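Local coordinates for dihydrocoumarin hydrolase, AncDHCH1 (Pseudomonas sp., PDB 6C2C), which probably hydrolyses the lactone dihydrocoumarin at a two-zinc site, as an ancestral-type relative of the organophosphate-degrading enzyme methyl-parathion hydrolase, at residues A50-A55 / A231-D236; S54-A57 / K62-L65; D113-T118 / G126-N131. One frame throughout, in Å; residues are numbered along the deposited sequence.

Interactions 1 and 2 sit together near the surface and use two sides of helix 49-58. Ala-55 meets helix 231-234 in interaction 1, Leu-56 meets the loop that returns to strand 65-75 in interaction 2, and they touch where Ala-232 CB lies 3.9 Å from Leu-56 CD2. Interaction 3 lies about 32 Å away, centre to centre, on the opposite side of the chain's middle. All three of its touching residues are buried, whereas the other two contacts are partly buried. All three rest on methyl contacts without a direct hydrogen bond across, but interaction 1 adds a water bridge, interaction 2 presses a methyl onto a peptide plane, and interaction 3 is purely aliphatic beside the zinc-binding motif.

Interaction 1 of 3, residues A50-A55 / A231-D236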
ATOM      1  N   ALA A  50     -24.150 -10.095  -5.114  1.00 25.50           N
ATOM      2  CA  ALA A  50     -24.554 -10.006  -6.512  1.00 24.70           C
ATOM      3  C   ALA A  50     -24.124  -8.693  -7.165  1.00 28.03           C
ATOM      4  O   ALA A  50     -23.766  -8.679  -8.358  1.00 25.82           O
ATOM      5  CB  ALA A  50     -26.072 -10.179  -6.630  1.00 30.45           C
ATOM      6  N   LYS A  51     -24.174  -7.570  -6.424  1.00 22.92           N
ATOM      7  CA  LYS A  51     -23.730  -6.302  -7.001  1.00 23.68           C
ATOM      8  C   LYS A  51     -22.227  -6.326  -7.243  1.00 21.00           C
ATOM      9  O   LYS A  51     -21.743  -5.811  -8.261  1.00 23.66           O
ATOM     10  CB  LYS A  51     -24.073  -5.133  -6.084  1.00 23.34           C
ATOM     11  CG  LYS A  51     -25.526  -4.757  -6.123  1.00 33.39           C
ATOM     12  CD  LYS A  51     -25.724  -3.353  -5.641  1.00 35.63           C
ATOM     13  CE  LYS A  51     -25.175  -2.384  -6.656  1.00 38.14           C
ATOM     14  NZ  LYS A  51     -25.334  -0.986  -6.173  1.00 42.77           N
ATOM     15  N   THR A  52     -21.483  -6.886  -6.288  1.00 21.10           N
ATOM     16  CA  THR A  52     -20.046  -7.028  -6.465  1.00 20.50           C
ATOM     17  C   THR A  52     -19.745  -7.939  -7.640  1.00 23.33           C
ATOM     18  O   THR A  52     -18.899  -7.623  -8.487  1.00 23.57           O
ATOM     19  CB  THR A  52     -19.433  -7.586  -5.177  1.00 18.70           C
ATOM     20  OG1 THR A  52     -19.544  -6.583  -4.164  1.00 18.83           O
ATOM     21  CG2 THR A  52     -17.939  -7.999  -5.396  1.00 20.81           C
ATOM     22  N   GLN A  53     -20.450  -9.078  -7.706  1.00 23.03           N
ATOM     23  CA  GLN A  53     -20.230 -10.017  -8.806  1.00 26.33           C
ATOM     24  C   GLN A  53     -20.485  -9.345 -10.139  1.00 22.77           C
ATOM     25  O   GLN A  53     -19.670  -9.430 -11.071  1.00 24.66           O
ATOM     26  CB  GLN A  53     -21.165 -11.220  -8.646  1.00 26.79           C
ATOM     27  CG  GLN A  53     -20.595 -12.339  -7.761  1.00 35.04           C
ATOM     28  CD  GLN A  53     -21.617 -13.081  -6.868  1.00 47.25           C
ATOM     29  OE1 GLN A  53     -22.860 -13.072  -7.096  1.00 50.43           O
ATOM     30  NE2 GLN A  53     -21.086 -13.695  -5.800  1.00 47.67           N
ATOM     31  N   SER A  54     -21.589  -8.610 -10.258  1.00 21.69           N
ATOM     32  CA  SER A  54     -21.848  -7.903 -11.504  1.00 22.80           C
ATOM     33  C   SER A  54     -20.748  -6.889 -11.832  1.00 27.36           C
ATOM     34  O   SER A  54     -20.311  -6.800 -12.989  1.00 24.51           O
ATOM     35  CB  SER A  54     -23.243  -7.283 -11.449  1.00 27.55           C
ATOM     36  OG  SER A  54     -23.325  -6.252 -10.500  1.00 35.55           O
ATOM     37  N   ALA A  55     -20.275  -6.125 -10.841  1.00 23.75           N
ATOM     38  CA  ALA A  55     -19.207  -5.151 -11.104  1.00 19.91           C
ATOM     39  C   ALA A  55     -17.923  -5.843 -11.547  1.00 22.35           C
ATOM     40  O   ALA A  55     -17.251  -5.388 -12.487  1.00 24.34           O
ATOM     41  CB  ALA A  55     -18.960  -4.305  -9.842  1.00 19.55           C
ATOM     42  N   ALA A 231     -10.678  -1.780  -7.176  1.00 13.43           N
ATOM     43  CA  ALA A 231     -10.860  -0.813  -8.252  1.00 14.32           C
ATOM     44  C   ALA A 231     -12.147  -1.060  -9.046  1.00 13.95           C
ATOM     45  O   ALA A 231     -12.855  -0.098  -9.369  1.00 15.66           O
ATOM     46  CB  ALA A 231      -9.664  -0.851  -9.230  1.00 13.97           C
ATOM     47  N   ALA A 232     -12.459  -2.327  -9.324  1.00 13.82           N
ATOM     48  CA  ALA A 232     -13.575  -2.654 -10.224  1.00 16.22           C
ATOM     49  C   ALA A 232     -14.941  -2.338  -9.626  1.00 19.84           C
ATOM     50  O   ALA A 232     -15.928  -2.411 -10.363  1.00 20.91           O
ATOM     51  CB  ALA A 232     -13.530  -4.137 -10.613  1.00 17.88           C
ATOM     52  N   VAL A 233     -15.008  -2.034  -8.329  1.00 15.66           N
ATOM     53  CA  VAL A 233     -16.227  -1.608  -7.624  1.00 14.84           C
ATOM     54  C   VAL A 233     -16.139  -0.150  -7.218  1.00 16.51           C
ATOM     55  O   VAL A 233     -17.063   0.651  -7.461  1.00 15.64           O
ATOM     56  CB  VAL A 233     -16.474  -2.493  -6.379  1.00 16.28           C
ATOM     57  CG1 VAL A 233     -17.570  -1.864  -5.499  1.00 15.15           C
ATOM     58  CG2 VAL A 233     -16.904  -3.923  -6.742  1.00 17.07           C
ATOM     59  N   GLN A 234     -15.013   0.235  -6.614  1.00 13.70           N
ATOM     60  CA  GLN A 234     -14.981   1.471  -5.858  1.00 13.59           C
ATOM     61  C   GLN A 234     -14.645   2.717  -6.669  1.00 16.15           C
ATOM     62  O   GLN A 234     -14.848   3.816  -6.159  1.00 15.58           O
ATOM     63  CB  GLN A 234     -14.007   1.323  -4.675  1.00 14.28           C
ATOM     64  CG  GLN A 234     -14.547   0.370  -3.631  1.00 14.94           C
ATOM     65  CD  GLN A 234     -13.530   0.154  -2.566  1.00 16.99           C
ATOM     66  OE1 GLN A 234     -12.410  -0.215  -2.878  1.00 16.62           O
ATOM     67  NE2 GLN A 234     -13.860   0.505  -1.322  1.00 14.45           N
ATOM     68  N   PHE A 235     -14.186   2.599  -7.929  1.00 14.27           N
ATOM     69  CA  PHE A 235     -14.078   3.795  -8.742  1.00 13.87           C
ATOM     70  C   PHE A 235     -15.446   4.199  -9.297  1.00 14.73           C
ATOM     71  O   PHE A 235     -15.788   5.384  -9.274  1.00 16.02           O
ATOM     72  CB  PHE A 235     -13.081   3.563  -9.902  1.00 12.68           C
ATOM     73  CG  PHE A 235     -11.621   3.656  -9.503  1.00 11.43           C
ATOM     74  CD1 PHE A 235     -11.118   4.803  -8.933  1.00 15.70           C
ATOM     75  CD2 PHE A 235     -10.737   2.612  -9.814  1.00 13.32           C
ATOM     76  CE1 PHE A 235      -9.729   4.904  -8.603  1.00 17.44           C
ATOM     77  CE2 PHE A 235      -9.321   2.731  -9.456  1.00 15.26           C
ATOM     78  CZ  PHE A 235      -8.865   3.870  -8.882  1.00 12.95           C
ATOM     79  N   ASP A 236     -16.246   3.214  -9.744  1.00 18.47           N
ATOM     80  CA  ASP A 236     -17.588   3.539 -10.232  1.00 20.16           C
ATOM     81  C   ASP A 236     -18.472   4.006  -9.079  1.00 17.09           C
ATOM     82  O   ASP A 236     -19.350   4.868  -9.259  1.00 20.11           O
ATOM     83  CB  ASP A 236     -18.222   2.329 -10.884  1.00 16.05           C
ATOM     84  CG  ASP A 236     -17.648   1.996 -12.281  1.00 20.53           C
ATOM     85  OD1 ASP A 236     -17.087   2.900 -12.936  1.00 20.33           O
ATOM     86  OD2 ASP A 236     -17.844   0.824 -12.716  1.00 25.56           O
TER
HETATM   87  O   HOH W   1     -16.107  -3.058 -13.107  1.00 20.95           O
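Helix 49-58 comes closest to the short helix 231-234 where the CA atoms of Ala-55 and Val-233 are 5.8 Å apart, near enough for small side chains to fill the gap. The methyl of Ala-55 points at the other segment and meets two things: its CB is 3.7 Å from Val-233 CG2 and 3.6 Å from the carbonyl oxygen of Ala-232. Val-233 has CG1 anti to its backbone N (chi1 168°), which leaves CG2 as the branch facing Ala-55. Thr-52, a turn earlier, brings its own methyl alongside, with CG2 4.4 Å from Val-233 CG2, while its hydroxyl is taken by Gln-47. The polar link is a water that donates to both carbonyls, at 2.7 Å to Ala-55 O and 2.8 Å to Ala-232 O, spending its two protons to tie the backbones together. Beyond the interface, Asp-236 forms a salt bridge to Lys-58, farther along helix 49-58, and Val-233 also packs on Leu-45. On the inner side Phe-235 meets Phe-259 of helix 248-265 and Phe-291 of strand 288-293, so this turn fits between helix 49-58 and the body of the domain.

Interaction 2 of 3, residues S54-A57 / K62-L65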
ATOM      1  N   SER A  54     -21.589  -8.610 -10.258  1.00 21.69           N
ATOM      2  CA  SER A  54     -21.848  -7.903 -11.504  1.00 22.80           C
ATOM      3  C   SER A  54     -20.748  -6.889 -11.832  1.00 27.36           C
ATOM      4  O   SER A  54     -20.311  -6.800 -12.989  1.00 24.51           O
ATOM      5  CB  SER A  54     -23.243  -7.283 -11.449  1.00 27.55           C
ATOM      6  OG  SER A  54     -23.325  -6.252 -10.500  1.00 35.55           O
ATOM      7  N   ALA A  55     -20.275  -6.125 -10.841  1.00 23.75           N
ATOM      8  CA  ALA A  55     -19.207  -5.151 -11.104  1.00 19.91           C
ATOM      9  C   ALA A  55     -17.923  -5.843 -11.547  1.00 22.35           C
ATOM     10  O   ALA A  55     -17.251  -5.388 -12.487  1.00 24.34           O
ATOM     11  CB  ALA A  55     -18.960  -4.305  -9.842  1.00 19.55           C
ATOM     12  N   LEU A  56     -17.551  -6.940 -10.884  1.00 21.58           N
ATOM     13  CA  LEU A  56     -16.341  -7.656 -11.254  1.00 19.05           C
ATOM     14  C   LEU A  56     -16.457  -8.174 -12.678  1.00 23.77           C
ATOM     15  O   LEU A  56     -15.515  -8.073 -13.465  1.00 22.54           O
ATOM     16  CB  LEU A  56     -16.070  -8.801 -10.293  1.00 21.29           C
ATOM     17  CG  LEU A  56     -15.752  -8.420  -8.864  1.00 22.51           C
ATOM     18  CD1 LEU A  56     -15.419  -9.661  -8.107  1.00 28.33           C
ATOM     19  CD2 LEU A  56     -14.623  -7.390  -8.812  1.00 29.49           C
ATOM     20  N   ALA A  57     -17.633  -8.673 -13.044  1.00 23.26           N
ATOM     21  CA  ALA A  57     -17.765  -9.225 -14.384  1.00 25.22           C
ATOM     22  C   ALA A  57     -17.566  -8.138 -15.442  1.00 21.34           C
ATOM     23  O   ALA A  57     -16.973  -8.386 -16.504  1.00 23.72           O
ATOM     24  CB  ALA A  57     -19.134  -9.882 -14.520  1.00 20.73           C
ATOM     25  N   LYS A  62     -13.410 -11.919 -11.270  1.00 31.79           N
ATOM     26  CA  LYS A  62     -14.272 -12.732 -10.435  1.00 33.87           C
ATOM     27  C   LYS A  62     -13.630 -12.954  -9.092  1.00 32.15           C
ATOM     28  O   LYS A  62     -12.443 -12.867  -8.977  1.00 32.19           O
ATOM     29  CB  LYS A  62     -14.602 -14.066 -11.088  1.00 38.30           C
ATOM     30  CG  LYS A  62     -15.840 -14.769 -10.523  1.00 40.27           C
ATOM     31  CD  LYS A  62     -16.091 -16.080 -11.243  1.00 45.38           C
ATOM     32  CE  LYS A  62     -17.487 -16.677 -10.988  1.00 52.65           C
ATOM     33  NZ  LYS A  62     -17.858 -16.875  -9.562  1.00 57.80           N
ATOM     34  N   ALA A  63     -14.441 -13.155  -8.085  1.00 26.76           N
ATOM     35  CA  ALA A  63     -13.958 -13.434  -6.740  1.00 27.25           C
ATOM     36  C   ALA A  63     -13.623 -14.912  -6.578  1.00 29.20           C
ATOM     37  O   ALA A  63     -14.320 -15.725  -7.110  1.00 30.28           O
ATOM     38  CB  ALA A  63     -14.922 -13.005  -5.688  1.00 25.52           C
ATOM     39  N   PRO A  64     -12.587 -15.258  -5.841  1.00 26.45           N
ATOM     40  CA  PRO A  64     -11.642 -14.403  -5.133  1.00 21.77           C
ATOM     41  C   PRO A  64     -10.705 -13.668  -6.090  1.00 25.21           C
ATOM     42  O   PRO A  64     -10.371 -14.124  -7.136  1.00 22.02           O
ATOM     43  CB  PRO A  64     -10.937 -15.346  -4.204  1.00 22.80           C
ATOM     44  CG  PRO A  64     -11.145 -16.667  -4.726  1.00 29.63           C
ATOM     45  CD  PRO A  64     -12.343 -16.671  -5.546  1.00 26.23           C
ATOM     46  N   LEU A  65     -10.464 -12.438  -5.706  1.00 16.62           N
ATOM     47  CA  LEU A  65      -9.741 -11.526  -6.497  1.00 17.84           C
ATOM     48  C   LEU A  65      -8.305 -11.384  -6.050  1.00 16.22           C
ATOM     49  O   LEU A  65      -8.011 -11.076  -4.933  1.00 16.39           O
ATOM     50  CB  LEU A  65     -10.424 -10.176  -6.382  1.00 19.04           C
ATOM     51  CG  LEU A  65     -10.073  -9.050  -7.321  1.00 17.82           C
ATOM     52  CD1 LEU A  65      -9.796  -9.571  -8.696  1.00 19.71           C
ATOM     53  CD2 LEU A  65     -11.144  -7.972  -7.340  1.00 16.53           C
TER
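The peptide plane joining Lys-62 to Ala-63 carries Leu-56 on one face: the CD1 methyl stands almost directly over the amide nitrogen, with Leu-56 CD1 3.6 Å from Ala-63 N and 3.9 Å from Lys-62 C. It comes from above the plane and not at its edge, so the contact is van der Waals packing on a flat group. The next flat group along is the Ala-63 to Pro-64 peptide, which is cis. It brings the CA atoms of Ala-63 and Pro-64 to 3.0 Å and folds the chain sharply; the first side-chain bond of Pro-64 leads away from the helix and that of Leu-65 toward it.

Leu-56 therefore has two targets, one for each branch. CD1 takes the peptide and, more loosely, the methyl of Ala-63, whose CB is 4.2 Å from Leu-56 CD1. CD2 takes the tip of Leu-65, at 3.8 Å from Leu-65 CD2, the two leucines lying at a slant to one another. With CG anti to its carbonyl carbon (chi1 -65°), Leu-56 reaches out from the helix to place both methyls there. Lys-62 adds mainly backbone, since its side chain starts off away from the helix. No hydrogen bond joins the segments.

Leu-56 is further enclosed by Leu-61, by Val-41 of helix 41-44 and by Ala-232 of helix 231-234. Leu-65 opens strand 65-75, pairing through its backbone with Leu-39 of strand 27-39, so the contact joins helix 49-58 to the start of that strand, across the short loop between them.

Interaction 3 of 3, residues D113-T118 / G126-N131; sequences DEIYIT and GGLMAN
Aliphatic packing makes the whole contact: Ile-115 and Ile-117, two residues apart and pointing to the same side of the extended chain, meet the single side chain of Leu-128. The two methyls of Leu-128 divide the work. CD2 fits against both branches of Ile-115, at 3.7 Å from Ile-115 CD1 and 4.0 Å from Ile-115 CG2, the two side chains passing alongside in opposite senses. CD1 meets the other isoleucine more loosely, 4.4 Å from Ile-117 CD1. Ile-115 has CG1 anti to its carbonyl carbon (chi1 -65°) and CG2 anti to its backbone N, a spread that lets both branches touch the same methyl. Val-141 of strand 140-142 and Leu-175 of helix 162-180 also pack on Leu-128.

Hydrogen bonds stay within each segment or lead outward. Met-129 N bonds to Gly-126 O at 3.2 Å, closing the 3-10 turn that presents Leu-128, whose own carbonyl accepts from Tyr-178. On the other side of the strand Tyr-116 OH donates to Glu-114 OE2 at 2.7 Å, from 36° above the carboxylate plane.

Between the segments runs the metallo-beta-lactamase signature HxHxDH: His-119 and His-121 bind one zinc ion, Asp-123 and His-124 the other. Strand 114-116 leads into this motif, helix 122-125 carries its second half, and the 3-10 turn that follows packs Leu-128 back on the strand side, with the side chain of Ile-117 about 10 Å from a zinc ion, an arrangement characteristic of that fold.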
ATOM      1  N   ASP A 113      16.429   5.837   4.856  1.00 10.67           N
ATOM      2  CA  ASP A 113      16.541   6.831   5.929  1.00 10.49           C
ATOM      3  C   ASP A 113      15.295   6.931   6.780  1.00 10.55           C
ATOM      4  O   ASP A 113      15.379   7.041   8.023  1.00 12.89           O
ATOM      5  CB  ASP A 113      16.820   8.205   5.293  1.00 10.32           C
ATOM      6  CG  ASP A 113      18.168   8.244   4.601  1.00 18.83           C
ATOM      7  OD1 ASP A 113      19.184   7.874   5.239  1.00 15.29           O
ATOM      8  OD2 ASP A 113      18.216   8.664   3.432  1.00 14.46           O
ATOM      9  N   GLU A 114      14.112   6.922   6.140  1.00 11.11           N
ATOM     10  CA  GLU A 114      12.857   7.116   6.853  1.00 11.02           C
ATOM     11  C   GLU A 114      11.858   6.213   6.172  1.00  9.37           C
ATOM     12  O   GLU A 114      11.938   5.970   4.964  1.00 10.00           O
ATOM     13  CB  GLU A 114      12.387   8.592   6.860  1.00 12.58           C
ATOM     14  CG  GLU A 114      13.441   9.486   7.538  1.00 12.43           C
ATOM     15  CD  GLU A 114      12.919  10.826   7.994  1.00 15.39           C
ATOM     16  OE1 GLU A 114      13.714  11.570   8.624  1.00 18.01           O
ATOM     17  OE2 GLU A 114      11.737  11.135   7.777  1.00 11.95           O
ATOM     18  N   ILE A 115      10.906   5.723   6.972  1.00  8.88           N
ATOM     19  CA  ILE A 115       9.837   4.850   6.474  1.00  9.02           C
ATOM     20  C   ILE A 115       8.540   5.470   6.960  1.00 10.95           C
ATOM     21  O   ILE A 115       8.395   5.746   8.151  1.00 11.01           O
ATOM     22  CB  ILE A 115       9.998   3.411   7.000  1.00  9.39           C
ATOM     23  CG1 ILE A 115      11.302   2.828   6.410  1.00  9.05           C
ATOM     24  CG2 ILE A 115       8.748   2.588   6.600  1.00  9.29           C
ATOM     25  CD1 ILE A 115      11.698   1.422   7.052  1.00 11.44           C
ATOM     26  N   TYR A 116       7.606   5.720   6.043  1.00  8.10           N
ATOM     27  CA  TYR A 116       6.311   6.316   6.388  1.00  9.09           C
ATOM     28  C   TYR A 116       5.220   5.273   6.197  1.00 10.03           C
ATOM     29  O   TYR A 116       5.129   4.622   5.166  1.00 10.63           O
ATOM     30  CB  TYR A 116       6.006   7.561   5.538  1.00 12.31           C
ATOM     31  CG  TYR A 116       7.101   8.621   5.614  1.00 10.28           C
ATOM     32  CD1 TYR A 116       7.879   8.793   6.754  1.00  8.40           C
ATOM     33  CD2 TYR A 116       7.368   9.402   4.505  1.00 13.50           C
ATOM     34  CE1 TYR A 116       8.910   9.796   6.811  1.00 10.81           C
ATOM     35  CE2 TYR A 116       8.392  10.391   4.558  1.00 13.85           C
ATOM     36  CZ  TYR A 116       9.158  10.502   5.703  1.00 11.67           C
ATOM     37  OH  TYR A 116      10.161  11.500   5.660  1.00 11.77           O
ATOM     38  N   ILE A 117       4.450   5.029   7.257  1.00  9.93           N
ATOM     39  CA  ILE A 117       3.456   3.971   7.282  1.00 10.03           C
ATOM     40  C   ILE A 117       2.075   4.589   7.091  1.00  9.43           C
ATOM     41  O   ILE A 117       1.661   5.473   7.865  1.00 10.44           O
ATOM     42  CB  ILE A 117       3.550   3.230   8.621  1.00 10.43           C
ATOM     43  CG1 ILE A 117       4.906   2.535   8.764  1.00  9.84           C
ATOM     44  CG2 ILE A 117       2.373   2.280   8.763  1.00 10.79           C
ATOM     45  CD1 ILE A 117       5.161   1.505   7.627  1.00 11.51           C
ATOM     46  N   THR A 118       1.345   4.157   6.053  1.00  8.41           N
ATOM     47  CA  THR A 118       0.012   4.736   5.865  1.00  8.79           C
ATOM     48  C   THR A 118      -0.929   4.315   6.997  1.00  9.64           C
ATOM     49  O   THR A 118      -1.689   5.132   7.502  1.00 11.17           O
ATOM     50  CB  THR A 118      -0.581   4.314   4.502  1.00  9.87           C
ATOM     51  OG1 THR A 118      -0.675   2.868   4.419  1.00 11.32           O
ATOM     52  CG2 THR A 118       0.239   4.899   3.333  1.00  9.87           C
ATOM     53  N   GLY A 126       4.413  -5.335   8.176  1.00 10.66           N
ATOM     54  CA  GLY A 126       5.117  -6.602   8.400  1.00 11.13           C
ATOM     55  C   GLY A 126       6.538  -6.570   7.877  1.00 10.64           C
ATOM     56  O   GLY A 126       7.468  -7.112   8.513  1.00 12.16           O
ATOM     57  N   GLY A 127       6.740  -5.849   6.764  1.00 10.41           N
ATOM     58  CA  GLY A 127       8.077  -5.739   6.194  1.00 10.54           C
ATOM     59  C   GLY A 127       9.085  -5.025   7.076  1.00  9.99           C
ATOM     60  O   GLY A 127      10.297  -5.140   6.815  1.00 13.00           O
ATOM     61  N   LEU A 128       8.637  -4.339   8.124  1.00 10.24           N
ATOM     62  CA  LEU A 128       9.617  -3.679   8.996  1.00 11.09           C
ATOM     63  C   LEU A 128      10.499  -4.646   9.765  1.00 13.11           C
ATOM     64  O   LEU A 128      11.532  -4.209  10.264  1.00 12.84           O
ATOM     65  CB  LEU A 128       8.879  -2.811  10.025  1.00  8.75           C
ATOM     66  CG  LEU A 128       8.275  -1.557   9.427  1.00 10.04           C
ATOM     67  CD1 LEU A 128       7.306  -1.006  10.486  1.00 10.98           C
ATOM     68  CD2 LEU A 128       9.359  -0.527   9.067  1.00 10.56           C
ATOM     69  N   MET A 129      10.044  -5.868  10.039  1.00 10.97           N
ATOM     70  CA  MET A 129      10.736  -6.719  10.991  1.00 13.83           C
ATOM     71  C   MET A 129      11.123  -8.046  10.348  1.00 16.31           C
ATOM     72  O   MET A 129      10.386  -8.599   9.520  1.00 15.51           O
ATOM     73  CB  MET A 129       9.851  -6.950  12.270  1.00 15.24           C
ATOM     74  CG  MET A 129      10.579  -7.721  13.374  1.00 16.89           C
ATOM     75  SD  MET A 129      10.302  -9.517  13.112  1.00 19.98           S
ATOM     76  CE  MET A 129       8.766  -9.721  14.005  1.00 22.43           C
ATOM     77  N   ALA A 130      12.324  -8.521  10.692  1.00 18.56           N
ATOM     78  CA  ALA A 130      12.694  -9.886  10.348  1.00 18.99           C
ATOM     79  C   ALA A 130      13.529 -10.417  11.488  1.00 21.89           C
ATOM     80  O   ALA A 130      14.507  -9.770  11.876  1.00 24.79           O
ATOM     81  CB  ALA A 130      13.473  -9.941   9.027  1.00 18.92           C
ATOM     82  N   ASN A 131      13.127 -11.568  12.033  1.00 27.61           N
ATOM     83  CA  ASN A 131      13.928 -12.252  13.052  1.00 32.10           C
ATOM     84  C   ASN A 131      13.993 -11.431  14.343  1.00 28.67           C
ATOM     85  O   ASN A 131      15.015 -11.400  15.034  1.00 33.34           O
ATOM     86  CB  ASN A 131      15.340 -12.552  12.513  1.00 37.39           C
ATOM     87  CG  ASN A 131      15.475 -13.962  11.919  1.00 49.97           C
ATOM     88  OD1 ASN A 131      14.488 -14.580  11.485  1.00 51.73           O
ATOM     89  ND2 ASN A 131      16.711 -14.473  11.899  1.00 49.28           N
TER